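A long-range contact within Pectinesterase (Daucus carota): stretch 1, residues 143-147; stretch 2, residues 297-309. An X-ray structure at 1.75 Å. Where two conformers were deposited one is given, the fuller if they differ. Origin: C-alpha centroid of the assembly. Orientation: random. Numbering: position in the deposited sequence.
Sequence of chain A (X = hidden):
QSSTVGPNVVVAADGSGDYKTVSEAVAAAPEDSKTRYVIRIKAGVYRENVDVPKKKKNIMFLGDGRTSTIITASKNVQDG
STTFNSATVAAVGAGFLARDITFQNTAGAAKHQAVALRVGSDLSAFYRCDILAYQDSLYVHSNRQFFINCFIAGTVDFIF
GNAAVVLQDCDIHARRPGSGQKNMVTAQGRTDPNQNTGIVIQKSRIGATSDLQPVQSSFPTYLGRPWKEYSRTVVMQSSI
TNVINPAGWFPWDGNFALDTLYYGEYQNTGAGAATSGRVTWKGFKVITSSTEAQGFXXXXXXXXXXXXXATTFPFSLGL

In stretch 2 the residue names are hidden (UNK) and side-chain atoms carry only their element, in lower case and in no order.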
ATOM      1  N   ASN A 143     -10.410   6.274  -3.700  1.00  5.05           N
ATOM      2  CA  ASN A 143     -10.368   6.113  -5.160  1.00  6.40           C
ATOM      3  C   ASN A 143      -9.615   4.864  -5.673  1.00  6.87           C
ATOM      4  O   ASN A 143      -9.168   4.044  -4.871  1.00  7.27           O
ATOM      5  CB  ASN A 143      -9.855   7.412  -5.810  1.00  8.05           C
ATOM      6  CG  ASN A 143     -10.802   8.596  -5.574  1.00  9.70           C
ATOM      7  OD1 ASN A 143     -12.023   8.472  -5.722  1.00  8.59           O
ATOM      8  ND2 ASN A 143     -10.241   9.749  -5.218  1.00  7.83           N
ATOM      9  N   ARG A 144      -9.490   4.716  -6.997  1.00  5.53           N
ATOM     10  CA  ARG A 144      -8.860   3.530  -7.618  1.00  5.75           C
ATOM     11  C   ARG A 144      -7.323   3.532  -7.753  1.00  5.83           C
ATOM     12  O   ARG A 144      -6.751   4.432  -8.370  1.00  6.16           O
ATOM     13  CB  ARG A 144      -9.523   3.287  -8.986  1.00  6.20           C
ATOM     14  CG  ARG A 144     -11.028   3.004  -8.873  1.00  7.71           C
ATOM     15  CD  ARG A 144     -11.764   3.039 -10.216  1.00 10.82           C
ATOM     16  NE  ARG A 144     -11.851   4.382 -10.785  1.00  9.49           N
ATOM     17  CZ  ARG A 144     -12.549   4.687 -11.879  1.00 10.00           C
ATOM     18  NH1 ARG A 144     -13.227   3.745 -12.521  1.00  9.02           N
ATOM     19  NH2 ARG A 144     -12.564   5.934 -12.336  1.00  8.87           N
ATOM     20  N   GLN A 145      -6.675   2.492  -7.209  1.00  5.06           N
ATOM     21  CA  GLN A 145      -5.200   2.373  -7.193  1.00  4.24           C
ATOM     22  C   GLN A 145      -4.621   0.990  -7.601  1.00  4.37           C
ATOM     23  O   GLN A 145      -5.289  -0.036  -7.444  1.00  4.38           O
ATOM     24  CB  GLN A 145      -4.709   2.720  -5.776  1.00  3.84           C
ATOM     25  CG  GLN A 145      -5.313   4.009  -5.202  1.00  2.38           C
ATOM     26  CD  GLN A 145      -4.996   4.226  -3.724  1.00  4.65           C
ATOM     27  OE1 GLN A 145      -4.035   3.673  -3.194  1.00  4.78           O
ATOM     28  NE2 GLN A 145      -5.799   5.054  -3.059  1.00  5.16           N
ATOM     29  N   PHE A 146      -3.377   0.971  -8.102  1.00  4.03           N
ATOM     30  CA  PHE A 146      -2.693  -0.274  -8.530  1.00  3.75           C
ATOM     31  C   PHE A 146      -1.196  -0.291  -8.139  1.00  4.47           C
ATOM     32  O   PHE A 146      -0.457   0.644  -8.460  1.00  3.39           O
ATOM     33  CB  PHE A 146      -2.825  -0.443 -10.063  1.00  3.35           C
ATOM     34  CG  PHE A 146      -2.226  -1.731 -10.618  1.00  3.51           C
ATOM     35  CD1 PHE A 146      -2.768  -2.976 -10.296  1.00  2.99           C
ATOM     36  CD2 PHE A 146      -1.144  -1.687 -11.505  1.00  4.27           C
ATOM     37  CE1 PHE A 146      -2.245  -4.162 -10.849  1.00  4.38           C
ATOM     38  CE2 PHE A 146      -0.611  -2.860 -12.063  1.00  5.76           C
ATOM     39  CZ  PHE A 146      -1.166  -4.101 -11.734  1.00  5.50           C
ATOM     40  N   PHE A 147      -0.760  -1.349  -7.446  1.00  3.32           N
ATOM     41  CA  PHE A 147       0.647  -1.506  -7.035  1.00  4.50           C
ATOM     42  C   PHE A 147       1.230  -2.790  -7.658  1.00  5.07           C
ATOM     43  O   PHE A 147       0.666  -3.872  -7.483  1.00  5.47           O
ATOM     44  CB  PHE A 147       0.775  -1.589  -5.500  1.00  3.71           C
ATOM     45  CG  PHE A 147       0.410  -0.319  -4.779  1.00  4.83           C
ATOM     46  CD1 PHE A 147      -0.919   0.088  -4.672  1.00  5.76           C
ATOM     47  CD2 PHE A 147       1.400   0.472  -4.194  1.00  6.10           C
ATOM     48  CE1 PHE A 147      -1.256   1.261  -3.994  1.00  5.30           C
ATOM     49  CE2 PHE A 147       1.072   1.650  -3.514  1.00  5.97           C
ATOM     50  CZ  PHE A 147      -0.257   2.043  -3.413  1.00  5.85           C
ATOM     51  N   UNK A 297     -10.089  -9.197  -9.817  1.00  4.21           N
ATOM     52  CA  UNK A 297      -8.902  -8.934 -10.642  1.00  4.85           C
ATOM     53  C   UNK A 297      -8.955  -7.498 -11.208  1.00  5.57           C
ATOM     54  O   UNK A 297     -10.029  -6.899 -11.297  1.00  5.45           O
ATOM     55  o   UNK A 297      -9.944  -9.961 -12.618  1.00  7.23           O
ATOM     56  c   UNK A 297      -8.573 -11.380 -11.230  1.00  6.60           C
ATOM     57  c   UNK A 297      -8.767  -9.976 -11.799  1.00  5.27           C
ATOM     58  N   UNK A 298      -7.797  -6.930 -11.601  1.00  5.52           N
ATOM     59  CA  UNK A 298      -7.745  -5.560 -12.138  1.00  5.91           C
ATOM     60  C   UNK A 298      -8.786  -5.154 -13.188  1.00  5.78           C
ATOM     61  O   UNK A 298      -9.412  -4.099 -13.072  1.00  6.08           O
ATOM     62  c   UNK A 298      -5.547  -6.335 -11.728  1.00  4.61           C
ATOM     63  c   UNK A 298      -6.458  -7.547 -11.617  1.00  4.89           C
ATOM     64  c   UNK A 298      -6.313  -5.452 -12.668  1.00  6.70           C
ATOM     65  N   UNK A 299      -8.970  -5.980 -14.211  1.00  5.83           N
ATOM     66  CA  UNK A 299      -9.926  -5.652 -15.253  1.00  4.95           C
ATOM     67  C   UNK A 299     -11.364  -5.508 -14.794  1.00  6.21           C
ATOM     68  O   UNK A 299     -12.133  -4.737 -15.380  1.00  6.16           O
ATOM     69  N   UNK A 300     -11.729  -6.239 -13.744  1.00  5.92           N
ATOM     70  CA  UNK A 300     -13.092  -6.212 -13.216  1.00  7.71           C
ATOM     71  C   UNK A 300     -13.301  -5.358 -11.960  1.00  8.45           C
ATOM     72  O   UNK A 300     -14.398  -4.834 -11.749  1.00  9.99           O
ATOM     73  c   UNK A 300     -13.562  -7.643 -12.910  1.00  8.17           C
ATOM     74  o   UNK A 300     -13.545  -8.470 -14.067  1.00 10.62           O
ATOM     75  N   UNK A 301     -12.265  -5.209 -11.136  1.00  8.03           N
ATOM     76  CA  UNK A 301     -12.382  -4.455  -9.884  1.00  7.79           C
ATOM     77  C   UNK A 301     -12.022  -2.963  -9.962  1.00  7.64           C
ATOM     78  O   UNK A 301     -12.602  -2.149  -9.233  1.00  8.15           O
ATOM     79  c   UNK A 301     -13.521  -4.662  -5.563  1.00  6.56           C
ATOM     80  c   UNK A 301     -13.183  -4.996  -6.880  1.00  7.93           C
ATOM     81  c   UNK A 301     -12.570  -4.063  -4.730  1.00  7.57           C
ATOM     82  c   UNK A 301     -11.292  -3.805  -5.219  1.00  6.61           C
ATOM     83  c   UNK A 301     -10.966  -4.146  -6.541  1.00  7.74           C
ATOM     84  c   UNK A 301     -11.906  -4.743  -7.381  1.00  6.78           C
ATOM     85  c   UNK A 301     -11.535  -5.138  -8.793  1.00  7.46           C
ATOM     86  N   UNK A 302     -11.071  -2.604 -10.826  1.00  6.75           N
ATOM     87  CA  UNK A 302     -10.664  -1.205 -10.969  1.00  7.49           C
ATOM     88  C   UNK A 302     -10.627  -0.701 -12.419  1.00  7.91           C
ATOM     89  O   UNK A 302      -9.860   0.211 -12.742  1.00  7.74           O
ATOM     90  c   UNK A 302      -6.797  -1.614 -10.442  1.00  7.32           C
ATOM     91  c   UNK A 302      -9.377  -1.062  -8.801  1.00  7.29           C
ATOM     92  c   UNK A 302      -9.273  -0.941 -10.320  1.00  6.83           C
ATOM     93  c   UNK A 302      -8.231  -1.908 -10.886  1.00  7.55           C
ATOM     94  N   UNK A 303     -11.455  -1.292 -13.281  1.00  6.19           N
ATOM     95  CA  UNK A 303     -11.543  -0.891 -14.692  1.00  7.00           C
ATOM     96  C   UNK A 303     -10.184  -0.782 -15.385  1.00  7.10           C
ATOM     97  O   UNK A 303      -9.963   0.129 -16.187  1.00  6.63           O
ATOM     98  c   UNK A 303     -12.289   0.449 -14.800  1.00  5.82           C
ATOM     99  N   UNK A 304      -9.291  -1.726 -15.090  1.00  6.04           N
ATOM    100  CA  UNK A 304      -7.948  -1.716 -15.653  1.00  7.77           C
ATOM    101  C   UNK A 304      -7.753  -1.631 -17.160  1.00  7.86           C
ATOM    102  O   UNK A 304      -6.761  -1.068 -17.625  1.00  7.44           O
ATOM    103  N   UNK A 305      -8.677  -2.191 -17.930  1.00  8.05           N
ATOM    104  CA  UNK A 305      -8.531  -2.150 -19.376  1.00  9.36           C
ATOM    105  C   UNK A 305      -8.595  -0.753 -19.969  1.00  9.56           C
ATOM    106  O   UNK A 305      -8.200  -0.546 -21.119  1.00 10.00           O
ATOM    107  N   UNK A 306      -9.079   0.206 -19.187  1.00  9.84           N
ATOM    108  CA  UNK A 306      -9.211   1.585 -19.651  1.00 10.54           C
ATOM    109  C   UNK A 306      -8.021   2.498 -19.363  1.00 10.59           C
ATOM    110  O   UNK A 306      -7.921   3.574 -19.964  1.00 10.64           O
ATOM    111  c   UNK A 306     -10.464   2.229 -19.040  1.00 12.11           C
ATOM    112  o   UNK A 306     -11.650   1.561 -19.438  1.00 15.46           O
ATOM    113  N   UNK A 307      -7.115   2.091 -18.473  1.00  8.90           N
ATOM    114  CA  UNK A 307      -5.994   2.969 -18.128  1.00  8.56           C
ATOM    115  C   UNK A 307      -4.611   2.387 -17.803  1.00  8.94           C
ATOM    116  O   UNK A 307      -3.616   3.114 -17.852  1.00  9.38           O
ATOM    117  c   UNK A 307      -6.412   3.873 -16.958  1.00  8.15           C
ATOM    118  c   UNK A 307      -5.905   3.063 -14.492  1.00  6.31           C
ATOM    119  c   UNK A 307      -6.724   3.129 -15.670  1.00  6.39           C
ATOM    120  c   UNK A 307      -7.847   2.389 -15.393  1.00  8.16           C
ATOM    121  c   UNK A 307      -4.134   3.329 -12.878  1.00  5.87           C
ATOM    122  c   UNK A 307      -4.845   2.539 -11.958  1.00  6.26           C
ATOM    123  n   UNK A 307      -7.773   1.874 -14.117  1.00  7.07           N
ATOM    124  c   UNK A 307      -6.592   2.272 -13.544  1.00  8.20           C
ATOM    125  c   UNK A 307      -4.653   3.597 -14.148  1.00  7.36           C
ATOM    126  c   UNK A 307      -6.071   2.004 -12.269  1.00  6.27           C
ATOM    127  N   UNK A 308      -4.527   1.103 -17.468  1.00  8.61           N
ATOM    128  CA  UNK A 308      -3.231   0.531 -17.104  1.00  9.24           C
ATOM    129  C   UNK A 308      -2.158   0.592 -18.191  1.00 11.15           C
ATOM    130  O   UNK A 308      -0.985   0.811 -17.898  1.00  9.54           O
ATOM    131  c   UNK A 308      -3.408  -0.154 -14.185  1.00  4.65           C
ATOM    132  c   UNK A 308      -4.150  -0.986 -15.234  1.00  6.20           C
ATOM    133  c   UNK A 308      -3.412  -0.905 -16.583  1.00  6.78           C
ATOM    134  c   UNK A 308      -4.235  -2.435 -14.768  1.00  6.95           C
ATOM    135  N   UNK A 309      -2.553   0.406 -19.447  0.50 14.37           N
ATOM    136  CA  UNK A 309      -1.598   0.454 -20.551  0.50 15.70           C
ATOM    137  C   UNK A 309      -0.892   1.797 -20.609  0.50 12.91           C
ATOM    138  O   UNK A 309       0.338   1.859 -20.776  0.50 14.51           O
ATOM    139  c   UNK A 309      -2.322   0.206 -21.882  0.50 17.61           C
ATOM    140  c   UNK A 309       0.443  -0.629 -24.448  0.50 20.11           C
ATOM    141  c   UNK A 309      -1.443   0.332 -23.116  0.50 18.23           C
ATOM    142  n   UNK A 309       1.456  -1.709 -24.572  0.50 20.98           N
ATOM    143  c   UNK A 309      -0.373  -0.746 -23.169  0.50 19.50           C
TER

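Position 297 has one carbon carrying an oxygen and a second carbon, out of reach of stretch 1: Thr297. It lies at the N-cap of a short helix; its hydroxyl is bonded elsewhere in the structure. At 298 three carbons close a ring onto the backbone nitrogen and rest against the Phe146 ring, which defines Pro298. Lacking an N-H, proline suits the first turn of a helix, where no acceptor awaits one, and its CG packs 4.0 Å from Phe146 CE1.

Position 299 has no side-chain atoms and is Gly299, away from the contact. Position 300, one carbon then one oxygen, is Ser300, remote from stretch 1, its hydroxyl compatible with an exposed site; its backbone N bonds Thr297 O at 3.1 Å. Position 301 bears one carbon and a six-carbon ring without oxygen: Phe301, whose side chain is out of reach of stretch 1.

At 302 four carbons fork at the first, one arm two carbons long, and meet Gln145 and Phe146, giving Ile302. It is the first residue to leave helical geometry, and its CA-to-CB bond points toward stretch 1; its CD1 lies 3.7 Å from Gln145 O and 4.2 Å from Phe146 CB, so an apolar chain fills buried space beside the strand. A lone carbon at 303, near the Arg144 guanidinium, marks Ala303, with CB 4.1 Å from Arg144 NH1. Its phi/psi of 49/40 is left-handed, uncommon for a residue with a CB.

Positions 304 and 305 lack side chains: Gly304 and Gly305. Gly305 has room for a CB. One carbon and one oxygen at 306 give Ser306, clear of stretch 1, its polar group compatible with exposure.

Position 307 carries one carbon, then fused five- and six-membered rings holding eight carbons and one nitrogen, against Phe146: Trp307. Its CH2 sits 4.1 Å from Phe146 CB, while NE1 donates a nearly straight hydrogen bond to Ile302 O (3.0 Å, 178°), tying the ring to the backbone just past the helix. At 308 four carbons fork at the second and touch the Phe146 ring: Leu308, whose CD2 approaches Phe146 CD2 to 3.8 Å; a branched apolar chain suits this buried place. Its CD1 would crowd an ideal Gly304 CB at 3.1 Å. Four carbons in a row ending in nitrogen make 309 Lys309, distant, its charge compatible with an exposed site.

The contact works by packing, with no hydrogen bond between the stretches. Phe146 is its hub, touching Pro298, Ile302, Trp307 and Leu308, while the CA-to-CB bond of Gln145 points away and its backbone O meets Ile302 CD1. Arg144 borders Ile302 and Ala303, its NE and NH2 satisfied elsewhere. Backbone bonds and the indole bond hold stretch 2 in its fold, and together the two stretches bury 357 Å².

Stretch 2 297-309: TPGSFIAGGSWLK
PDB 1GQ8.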